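Importin subunit beta-1 (Saccharomyces cerevisiae, PDB 5OWU) carries proteins into the nucleus by associating with importin alpha, the adaptor that binds the classical nuclear localization signal of the cargo. Local coordinates at residues Ala235-Ile238 / Glu239-Ala242; Thr286-Phe289 / Trp290-Cys294; Asp344-Val347 / Ser348-Ala351. All coordinates share one frame; numbering follows the deposited sequence.

Contact 1 of 3, residues Ala235-Ile238 / Glu239-Ala242; sequences AEDI and EVQA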
loop_
_atom_site.group_PDB
_atom_site.type_symbol
_atom_site.label_atom_id
_atom_site.label_comp_id
_atom_site.label_asym_id
_atom_site.label_seq_id
_atom_site.Cartn_x
_atom_site.Cartn_y
_atom_site.Cartn_z
ATOM N N ALA A 235 -22.094 18.842 16.495
ATOM C CA ALA A 235 -21.790 20.259 16.669
ATOM C C ALA A 235 -22.150 21.055 15.415
ATOM O O ALA A 235 -22.236 20.523 14.306
ATOM C CB ALA A 235 -20.311 20.462 16.999
ATOM N N GLU A 236 -22.349 22.363 15.606
ATOM C CA GLU A 236 -22.784 23.213 14.501
ATOM C C GLU A 236 -21.665 23.432 13.491
ATOM O O GLU A 236 -21.918 23.481 12.281
ATOM C CB GLU A 236 -23.288 24.558 15.029
ATOM C CG GLU A 236 -24.520 24.467 15.921
ATOM C CD GLU A 236 -25.712 23.829 15.224
ATOM O OE1 GLU A 236 -26.274 22.857 15.774
ATOM O OE2 GLU A 236 -26.083 24.296 14.126
ATOM N N ASP A 237 -20.427 23.563 13.959
ATOM C CA ASP A 237 -19.318 23.865 13.066
ATOM C C ASP A 237 -18.903 22.619 12.292
ATOM O O ASP A 237 -18.712 21.547 12.876
ATOM C CB ASP A 237 -18.130 24.415 13.847
ATOM C CG ASP A 237 -16.939 24.675 12.965
ATOM O OD1 ASP A 237 -16.858 25.784 12.400
ATOM O OD2 ASP A 237 -16.094 23.768 12.822
ATOM N N ILE A 238 -18.734 22.776 10.976
ATOM C CA ILE A 238 -18.553 21.621 10.102
ATOM C C ILE A 238 -17.169 21.005 10.274
ATOM O O ILE A 238 -17.005 19.789 10.126
ATOM C CB ILE A 238 -18.816 22.024 8.638
ATOM C CG1 ILE A 238 -18.852 20.778 7.746
ATOM C CG2 ILE A 238 -17.766 23.029 8.149
ATOM C CD1 ILE A 238 -19.220 21.059 6.300
ATOM N N GLU A 239 -16.152 21.816 10.571
ATOM C CA GLU A 239 -14.821 21.260 10.805
ATOM C C GLU A 239 -14.783 20.446 12.092
ATOM O O GLU A 239 -14.132 19.392 12.152
ATOM C CB GLU A 239 -13.784 22.384 10.843
ATOM C CG GLU A 239 -13.459 22.958 9.472
ATOM C CD GLU A 239 -12.610 24.213 9.546
ATOM O OE1 GLU A 239 -11.440 24.118 9.976
ATOM O OE2 GLU A 239 -13.117 25.295 9.182
ATOM N N VAL A 240 -15.475 20.916 13.133
ATOM C CA VAL A 240 -15.591 20.140 14.363
ATOM C C VAL A 240 -16.244 18.797 14.070
ATOM O O VAL A 240 -15.768 17.746 14.511
ATOM C CB VAL A 240 -16.373 20.934 15.427
ATOM C CG1 VAL A 240 -16.752 20.052 16.624
ATOM C CG2 VAL A 240 -15.553 22.115 15.894
ATOM N N GLN A 241 -17.345 18.813 13.314
ATOM C CA GLN A 241 -17.985 17.568 12.904
ATOM C C GLN A 241 -16.996 16.655 12.192
ATOM O O GLN A 241 -16.881 15.471 12.520
ATOM C CB GLN A 241 -19.181 17.863 11.995
ATOM C CG GLN A 241 -20.376 18.466 12.702
ATOM C CD GLN A 241 -21.547 18.689 11.759
ATOM O OE1 GLN A 241 -21.359 18.900 10.561
ATOM N NE2 GLN A 241 -22.760 18.633 12.295
ATOM N N ALA A 242 -16.274 17.189 11.205
ATOM C CA ALA A 242 -15.333 16.366 10.450
ATOM C C ALA A 242 -14.318 15.707 11.380
ATOM O O ALA A 242 -14.056 14.501 11.285
ATOM C CB ALA A 242 -14.628 17.212 9.388
#

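Contact 2 of 3, residues Thr286-Phe289 / Trp290-Cys294; sequences TVEF and WSTIC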
loop_
_atom_site.group_PDB
_atom_site.type_symbol
_atom_site.label_atom_id
_atom_site.label_comp_id
_atom_site.label_asym_id
_atom_site.label_seq_id
_atom_site.Cartn_x
_atom_site.Cartn_y
_atom_site.Cartn_z
ATOM N N THR A 286 -20.722 10.752 6.986
ATOM C CA THR A 286 -21.494 9.569 7.367
ATOM C C THR A 286 -21.127 8.381 6.486
ATOM O O THR A 286 -20.995 7.240 6.966
ATOM C CB THR A 286 -22.998 9.850 7.288
ATOM O OG1 THR A 286 -23.413 9.942 5.919
ATOM C CG2 THR A 286 -23.345 11.141 8.006
ATOM N N VAL A 287 -20.930 8.637 5.191
ATOM C CA VAL A 287 -20.548 7.568 4.279
ATOM C C VAL A 287 -19.263 6.909 4.756
ATOM O O VAL A 287 -19.176 5.680 4.850
ATOM C CB VAL A 287 -20.414 8.109 2.845
ATOM C CG1 VAL A 287 -19.847 7.041 1.913
ATOM C CG2 VAL A 287 -21.764 8.577 2.338
ATOM N N GLU A 288 -18.249 7.718 5.084
ATOM C CA GLU A 288 -16.980 7.150 5.527
ATOM C C GLU A 288 -17.171 6.306 6.776
ATOM O O GLU A 288 -16.518 5.267 6.938
ATOM C CB GLU A 288 -15.954 8.258 5.783
ATOM C CG GLU A 288 -14.631 7.753 6.367
ATOM C CD GLU A 288 -13.947 6.724 5.480
ATOM O OE1 GLU A 288 -14.205 6.720 4.254
ATOM O OE2 GLU A 288 -13.150 5.917 6.009
ATOM N N PHE A 289 -18.058 6.737 7.675
ATOM C CA PHE A 289 -18.344 5.922 8.856
ATOM C C PHE A 289 -18.864 4.537 8.470
ATOM O O PHE A 289 -18.409 3.503 8.995
ATOM C CB PHE A 289 -19.354 6.645 9.742
ATOM C CG PHE A 289 -19.638 5.932 11.025
ATOM C CD1 PHE A 289 -18.648 5.805 11.975
ATOM C CD2 PHE A 289 -20.879 5.382 11.277
ATOM C CE1 PHE A 289 -18.884 5.156 13.160
ATOM C CE2 PHE A 289 -21.121 4.723 12.475
ATOM C CZ PHE A 289 -20.114 4.610 13.410
ATOM N N TRP A 290 -19.828 4.485 7.549
ATOM C CA TRP A 290 -20.380 3.176 7.214
ATOM C C TRP A 290 -19.396 2.340 6.400
ATOM O O TRP A 290 -19.369 1.107 6.541
ATOM C CB TRP A 290 -21.725 3.346 6.511
ATOM C CG TRP A 290 -22.790 3.577 7.530
ATOM C CD1 TRP A 290 -23.306 4.778 7.927
ATOM C CD2 TRP A 290 -23.437 2.578 8.325
ATOM N NE1 TRP A 290 -24.243 4.583 8.916
ATOM C CE2 TRP A 290 -24.338 3.243 9.179
ATOM C CE3 TRP A 290 -23.339 1.184 8.399
ATOM C CZ2 TRP A 290 -25.145 2.562 10.081
ATOM C CZ3 TRP A 290 -24.135 0.511 9.297
ATOM C CH2 TRP A 290 -25.028 1.201 10.129
ATOM N N SER A 291 -18.543 2.981 5.595
ATOM C CA SER A 291 -17.483 2.238 4.925
ATOM C C SER A 291 -16.527 1.627 5.938
ATOM O O SER A 291 -16.083 0.487 5.767
ATOM C CB SER A 291 -16.728 3.140 3.946
ATOM O OG SER A 291 -17.528 3.447 2.811
ATOM N N THR A 292 -16.197 2.364 7.001
ATOM C CA THR A 292 -15.341 1.797 8.042
ATOM C C THR A 292 -15.986 0.560 8.653
ATOM O O THR A 292 -15.335 -0.486 8.811
ATOM C CB THR A 292 -15.048 2.842 9.122
ATOM O OG1 THR A 292 -14.381 3.967 8.536
ATOM C CG2 THR A 292 -14.156 2.266 10.193
ATOM N N ILE A 293 -17.277 0.652 8.990
ATOM C CA ILE A 293 -17.980 -0.524 9.511
ATOM C C ILE A 293 -17.842 -1.708 8.557
ATOM O O ILE A 293 -17.472 -2.821 8.960
ATOM C CB ILE A 293 -19.458 -0.195 9.772
ATOM C CG1 ILE A 293 -19.571 0.774 10.951
ATOM C CG2 ILE A 293 -20.250 -1.466 10.052
ATOM C CD1 ILE A 293 -20.992 1.274 11.203
ATOM N N CYS A 294 -18.189 -1.502 7.286
ATOM C CA CYS A 294 -18.122 -2.606 6.334
ATOM C C CYS A 294 -16.716 -3.190 6.262
ATOM O O CYS A 294 -16.544 -4.412 6.251
ATOM C CB CYS A 294 -18.575 -2.147 4.949
ATOM S SG CYS A 294 -20.347 -1.899 4.813
HETATM O O HOH W 1 -12.040 4.375 8.120
#

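Contact 3 of 3, residues Asp344-Val347 / Ser348-Ala351; sequences DWNV and SMSA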
loop_
_atom_site.group_PDB
_atom_site.type_symbol
_atom_site.label_atom_id
_atom_site.label_comp_id
_atom_site.label_asym_id
_atom_site.label_seq_id
_atom_site.Cartn_x
_atom_site.Cartn_y
_atom_site.Cartn_z
ATOM N N ASP A 344 -12.572 15.301 -10.156
ATOM C CA ASP A 344 -12.209 15.440 -8.753
ATOM C C ASP A 344 -13.174 14.658 -7.866
ATOM O O ASP A 344 -14.370 14.543 -8.151
ATOM C CB ASP A 344 -12.196 16.914 -8.345
ATOM C CG ASP A 344 -11.141 17.716 -9.089
ATOM O OD1 ASP A 344 -10.070 17.149 -9.396
ATOM O OD2 ASP A 344 -11.385 18.909 -9.366
ATOM N N TRP A 345 -12.632 14.117 -6.777
ATOM C CA TRP A 345 -13.408 13.261 -5.891
ATOM C C TRP A 345 -14.548 14.038 -5.238
ATOM O O TRP A 345 -14.457 15.247 -5.008
ATOM C CB TRP A 345 -12.497 12.654 -4.823
ATOM C CG TRP A 345 -13.137 11.568 -4.032
ATOM C CD1 TRP A 345 -13.766 11.695 -2.827
ATOM C CD2 TRP A 345 -13.212 10.180 -4.382
ATOM N NE1 TRP A 345 -14.227 10.472 -2.404
ATOM C CE2 TRP A 345 -13.903 9.524 -3.340
ATOM C CE3 TRP A 345 -12.764 9.429 -5.473
ATOM C CZ2 TRP A 345 -14.154 8.153 -3.358
ATOM C CZ3 TRP A 345 -13.018 8.067 -5.490
ATOM C CH2 TRP A 345 -13.710 7.444 -4.439
ATOM N N ASN A 346 -15.637 13.328 -4.945
ATOM C CA ASN A 346 -16.801 13.938 -4.314
ATOM C C ASN A 346 -17.563 12.871 -3.531
ATOM O O ASN A 346 -17.155 11.707 -3.461
ATOM C CB ASN A 346 -17.696 14.608 -5.359
ATOM C CG ASN A 346 -18.589 13.622 -6.070
ATOM O OD1 ASN A 346 -19.816 13.764 -6.071
ATOM N ND2 ASN A 346 -17.984 12.601 -6.664
ATOM N N VAL A 347 -18.696 13.281 -2.946
ATOM C CA VAL A 347 -19.493 12.366 -2.132
ATOM C C VAL A 347 -20.082 11.245 -2.978
ATOM O O VAL A 347 -20.302 10.135 -2.481
ATOM C CB VAL A 347 -20.599 13.142 -1.385
ATOM C CG1 VAL A 347 -21.553 13.808 -2.368
ATOM C CG2 VAL A 347 -21.359 12.222 -0.441
ATOM N N SER A 348 -20.364 11.505 -4.255
ATOM C CA SER A 348 -20.969 10.462 -5.081
ATOM C C SER A 348 -20.012 9.288 -5.260
ATOM O O SER A 348 -20.429 8.122 -5.228
ATOM C CB SER A 348 -21.391 11.035 -6.435
ATOM O OG SER A 348 -20.264 11.260 -7.265
ATOM N N MET A 349 -18.715 9.576 -5.421
ATOM C CA MET A 349 -17.729 8.508 -5.543
ATOM C C MET A 349 -17.561 7.754 -4.229
ATOM O O MET A 349 -17.438 6.521 -4.225
ATOM C CB MET A 349 -16.394 9.088 -6.011
ATOM C CG MET A 349 -16.458 9.687 -7.419
ATOM S SD MET A 349 -14.926 10.491 -7.930
ATOM C CE MET A 349 -15.370 11.073 -9.564
ATOM N N SER A 350 -17.558 8.472 -3.100
ATOM C CA SER A 350 -17.481 7.802 -1.802
ATOM C C SER A 350 -18.685 6.896 -1.585
ATOM O O SER A 350 -18.556 5.792 -1.042
ATOM C CB SER A 350 -17.393 8.834 -0.680
ATOM O OG SER A 350 -16.322 9.735 -0.910
ATOM N N ALA A 351 -19.868 7.359 -1.992
ATOM C CA ALA A 351 -21.080 6.561 -1.850
ATOM C C ALA A 351 -21.020 5.315 -2.724
ATOM O O ALA A 351 -21.481 4.245 -2.317
ATOM C CB ALA A 351 -22.299 7.407 -2.200
#

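Contact 1 of 3, residues Ala235-Ile238 / Glu239-Ala242
Asp237 and Val240 make the central contact at the start of helix 238-255. The aspartate oxygen OD2 accepts the backbone N-H of Val240 at 2.9 Å, through the lone pair that faces away from OD1, and the bond is fairly straight (158°). OD2 also lies 3.0 Å from the backbone N of Glu239, so this one oxygen sits over the first turn, where main-chain N-H groups have no preceding turn to bond to. The carboxylate gets there because CG stands anti to the residue's own N (chi1 177°), a torsion that swings it forward to the helix start. Its other oxygen, OD1, is held in a salt bridge by Lys195 of helix 195-208, which probably helps to fix the rotation of the group.

On the main chain, Asp237 O takes the N-H of Gln241 at 3.1 Å, and Ile238 O takes that of Ala242 at 2.9 Å; these are the first rungs of the helix. Gln241 reaches back beside them with an extended chain until its amide NE2 lies 2.8 Å from Ala235 O, though badly angled for a hydrogen bond. The methyl of Ala235 touches CG1 of Val240 at 3.6 Å, and the second methyl of the valine, CG2, lies against OD2 of Asp237.

Further out, Val240 packs on Leu202 and Ala235 on Arg198, both in helix 195-208, whereas Ile238 and Gln241 lean on Met285 of helix 280-306. The helix start is thereby set between its two neighbours. Such an aspartate N-cap, accepting the N-H three residues on and following a short loop, is a standard way to begin a helix, here the second helix of HEAT repeat 6.

Contact 2 of 3, residues Thr286-Phe289 / Trp290-Cys294
Phe289 and Trp290, neighbours in sequence, meet as a T-shaped pair: the edge of the phenylalanine points at the face of the indole, with ring planes at 81° and the centroid of the five-membered ring 5.6 Å from that of the phenylalanine. The tryptophan's first torsion, -81°, keeps CG beside its own N and lays the indole back along the helix until CD1 lies 3.5 Å from Thr286 O. On the same indole face as Phe289 CD2 sits CD1 of Ile293, one turn on; that methyl also touches Phe289 CE2 at 3.7 Å, so the isoleucine tip packs against both rings. The indole's NE1 is satisfied by Thr271 OG1 of helix 260-274.

Glu288 and Thr292 meet on another side of the helix. The glutamate chain bends at chi2 (58°), bringing OE2 to 3.4 Å from Thr292 OG1, and a water donates to OE2 at 2.8 Å. The threonine hydroxyl lies 3.0 Å from Glu288 O, beside the main-chain bond from Thr292 N to that same oxygen.

Phe289 rests on Leu267 of helix 260-274 and Met252 of helix 238-255, and Trp290 on Val325 of helix 317-332. Helix 280-306 of HEAT repeat 7 thus packs through its apolar side chains on neighbouring helices, as in the stacked helical hairpins of a HEAT solenoid.

Contact 3 of 3, residues Asp344-Val347 / Ser348-Ala351
The backbone turns from extended at Trp345 into helix 347-362 at Val347, where Val347 O accepts Ala351 N at 2.9 Å; Asn346 O takes Ser350 N at 3.3 Å and, more weakly, Met349 N.

Trp345 folds over this first turn. The tryptophan's first torsion sends the ring away from its own N and over Met349, whose CB sits 3.4 Å from the centroid of the six-membered ring, only 5° off the normal: a CH-pi contact over the face. The methionine chain then runs out extended from CG, and SD comes to 3.4 Å from Trp345 CE3, an oblique Met-aromatic contact. At the ring edge NE1 donates to Ser350 OG at 2.7 Å; the bond is bent (142°) and the oxygen stands 22° out of the indole plane.

Asn346 occupies the N-cap position, its side chain beside Ser348. With an alanine here the amide is gone, and the Ser348 hydroxyl would probably be left without its polar neighbour.

Outside the turn, Val347 reaches Ser284 of helix 280-306 and Leu332 of helix 317-332. The chemistry implies that the indole is positioned in two ways at once, its face resting on a methionine and its N-H directed to a serine, which ties the incoming loop to the opening turn of the helix.

Along the chain the three contacts come in series and belong to consecutive HEAT repeats: contact 1 to repeat 6, contact 2 to repeat 7 and contact 3 to repeat 8. Contacts 1 and 3 each open a helix, 238-255 and 347-362, and contact 2 lies within helix 280-306, which packs against both. Centres of contacts 1 and 2 are about 18 Å apart, and those of 2 and 3 about 13 Å. Contacts 2 and 3 touch directly, Val287 CG1 lying 3.5 Å from Ser350 O, whereas 1 and 2 stay about 8 Å apart at their nearest atoms. Together they sample three successive layers of the solenoid that forms this transport receptor.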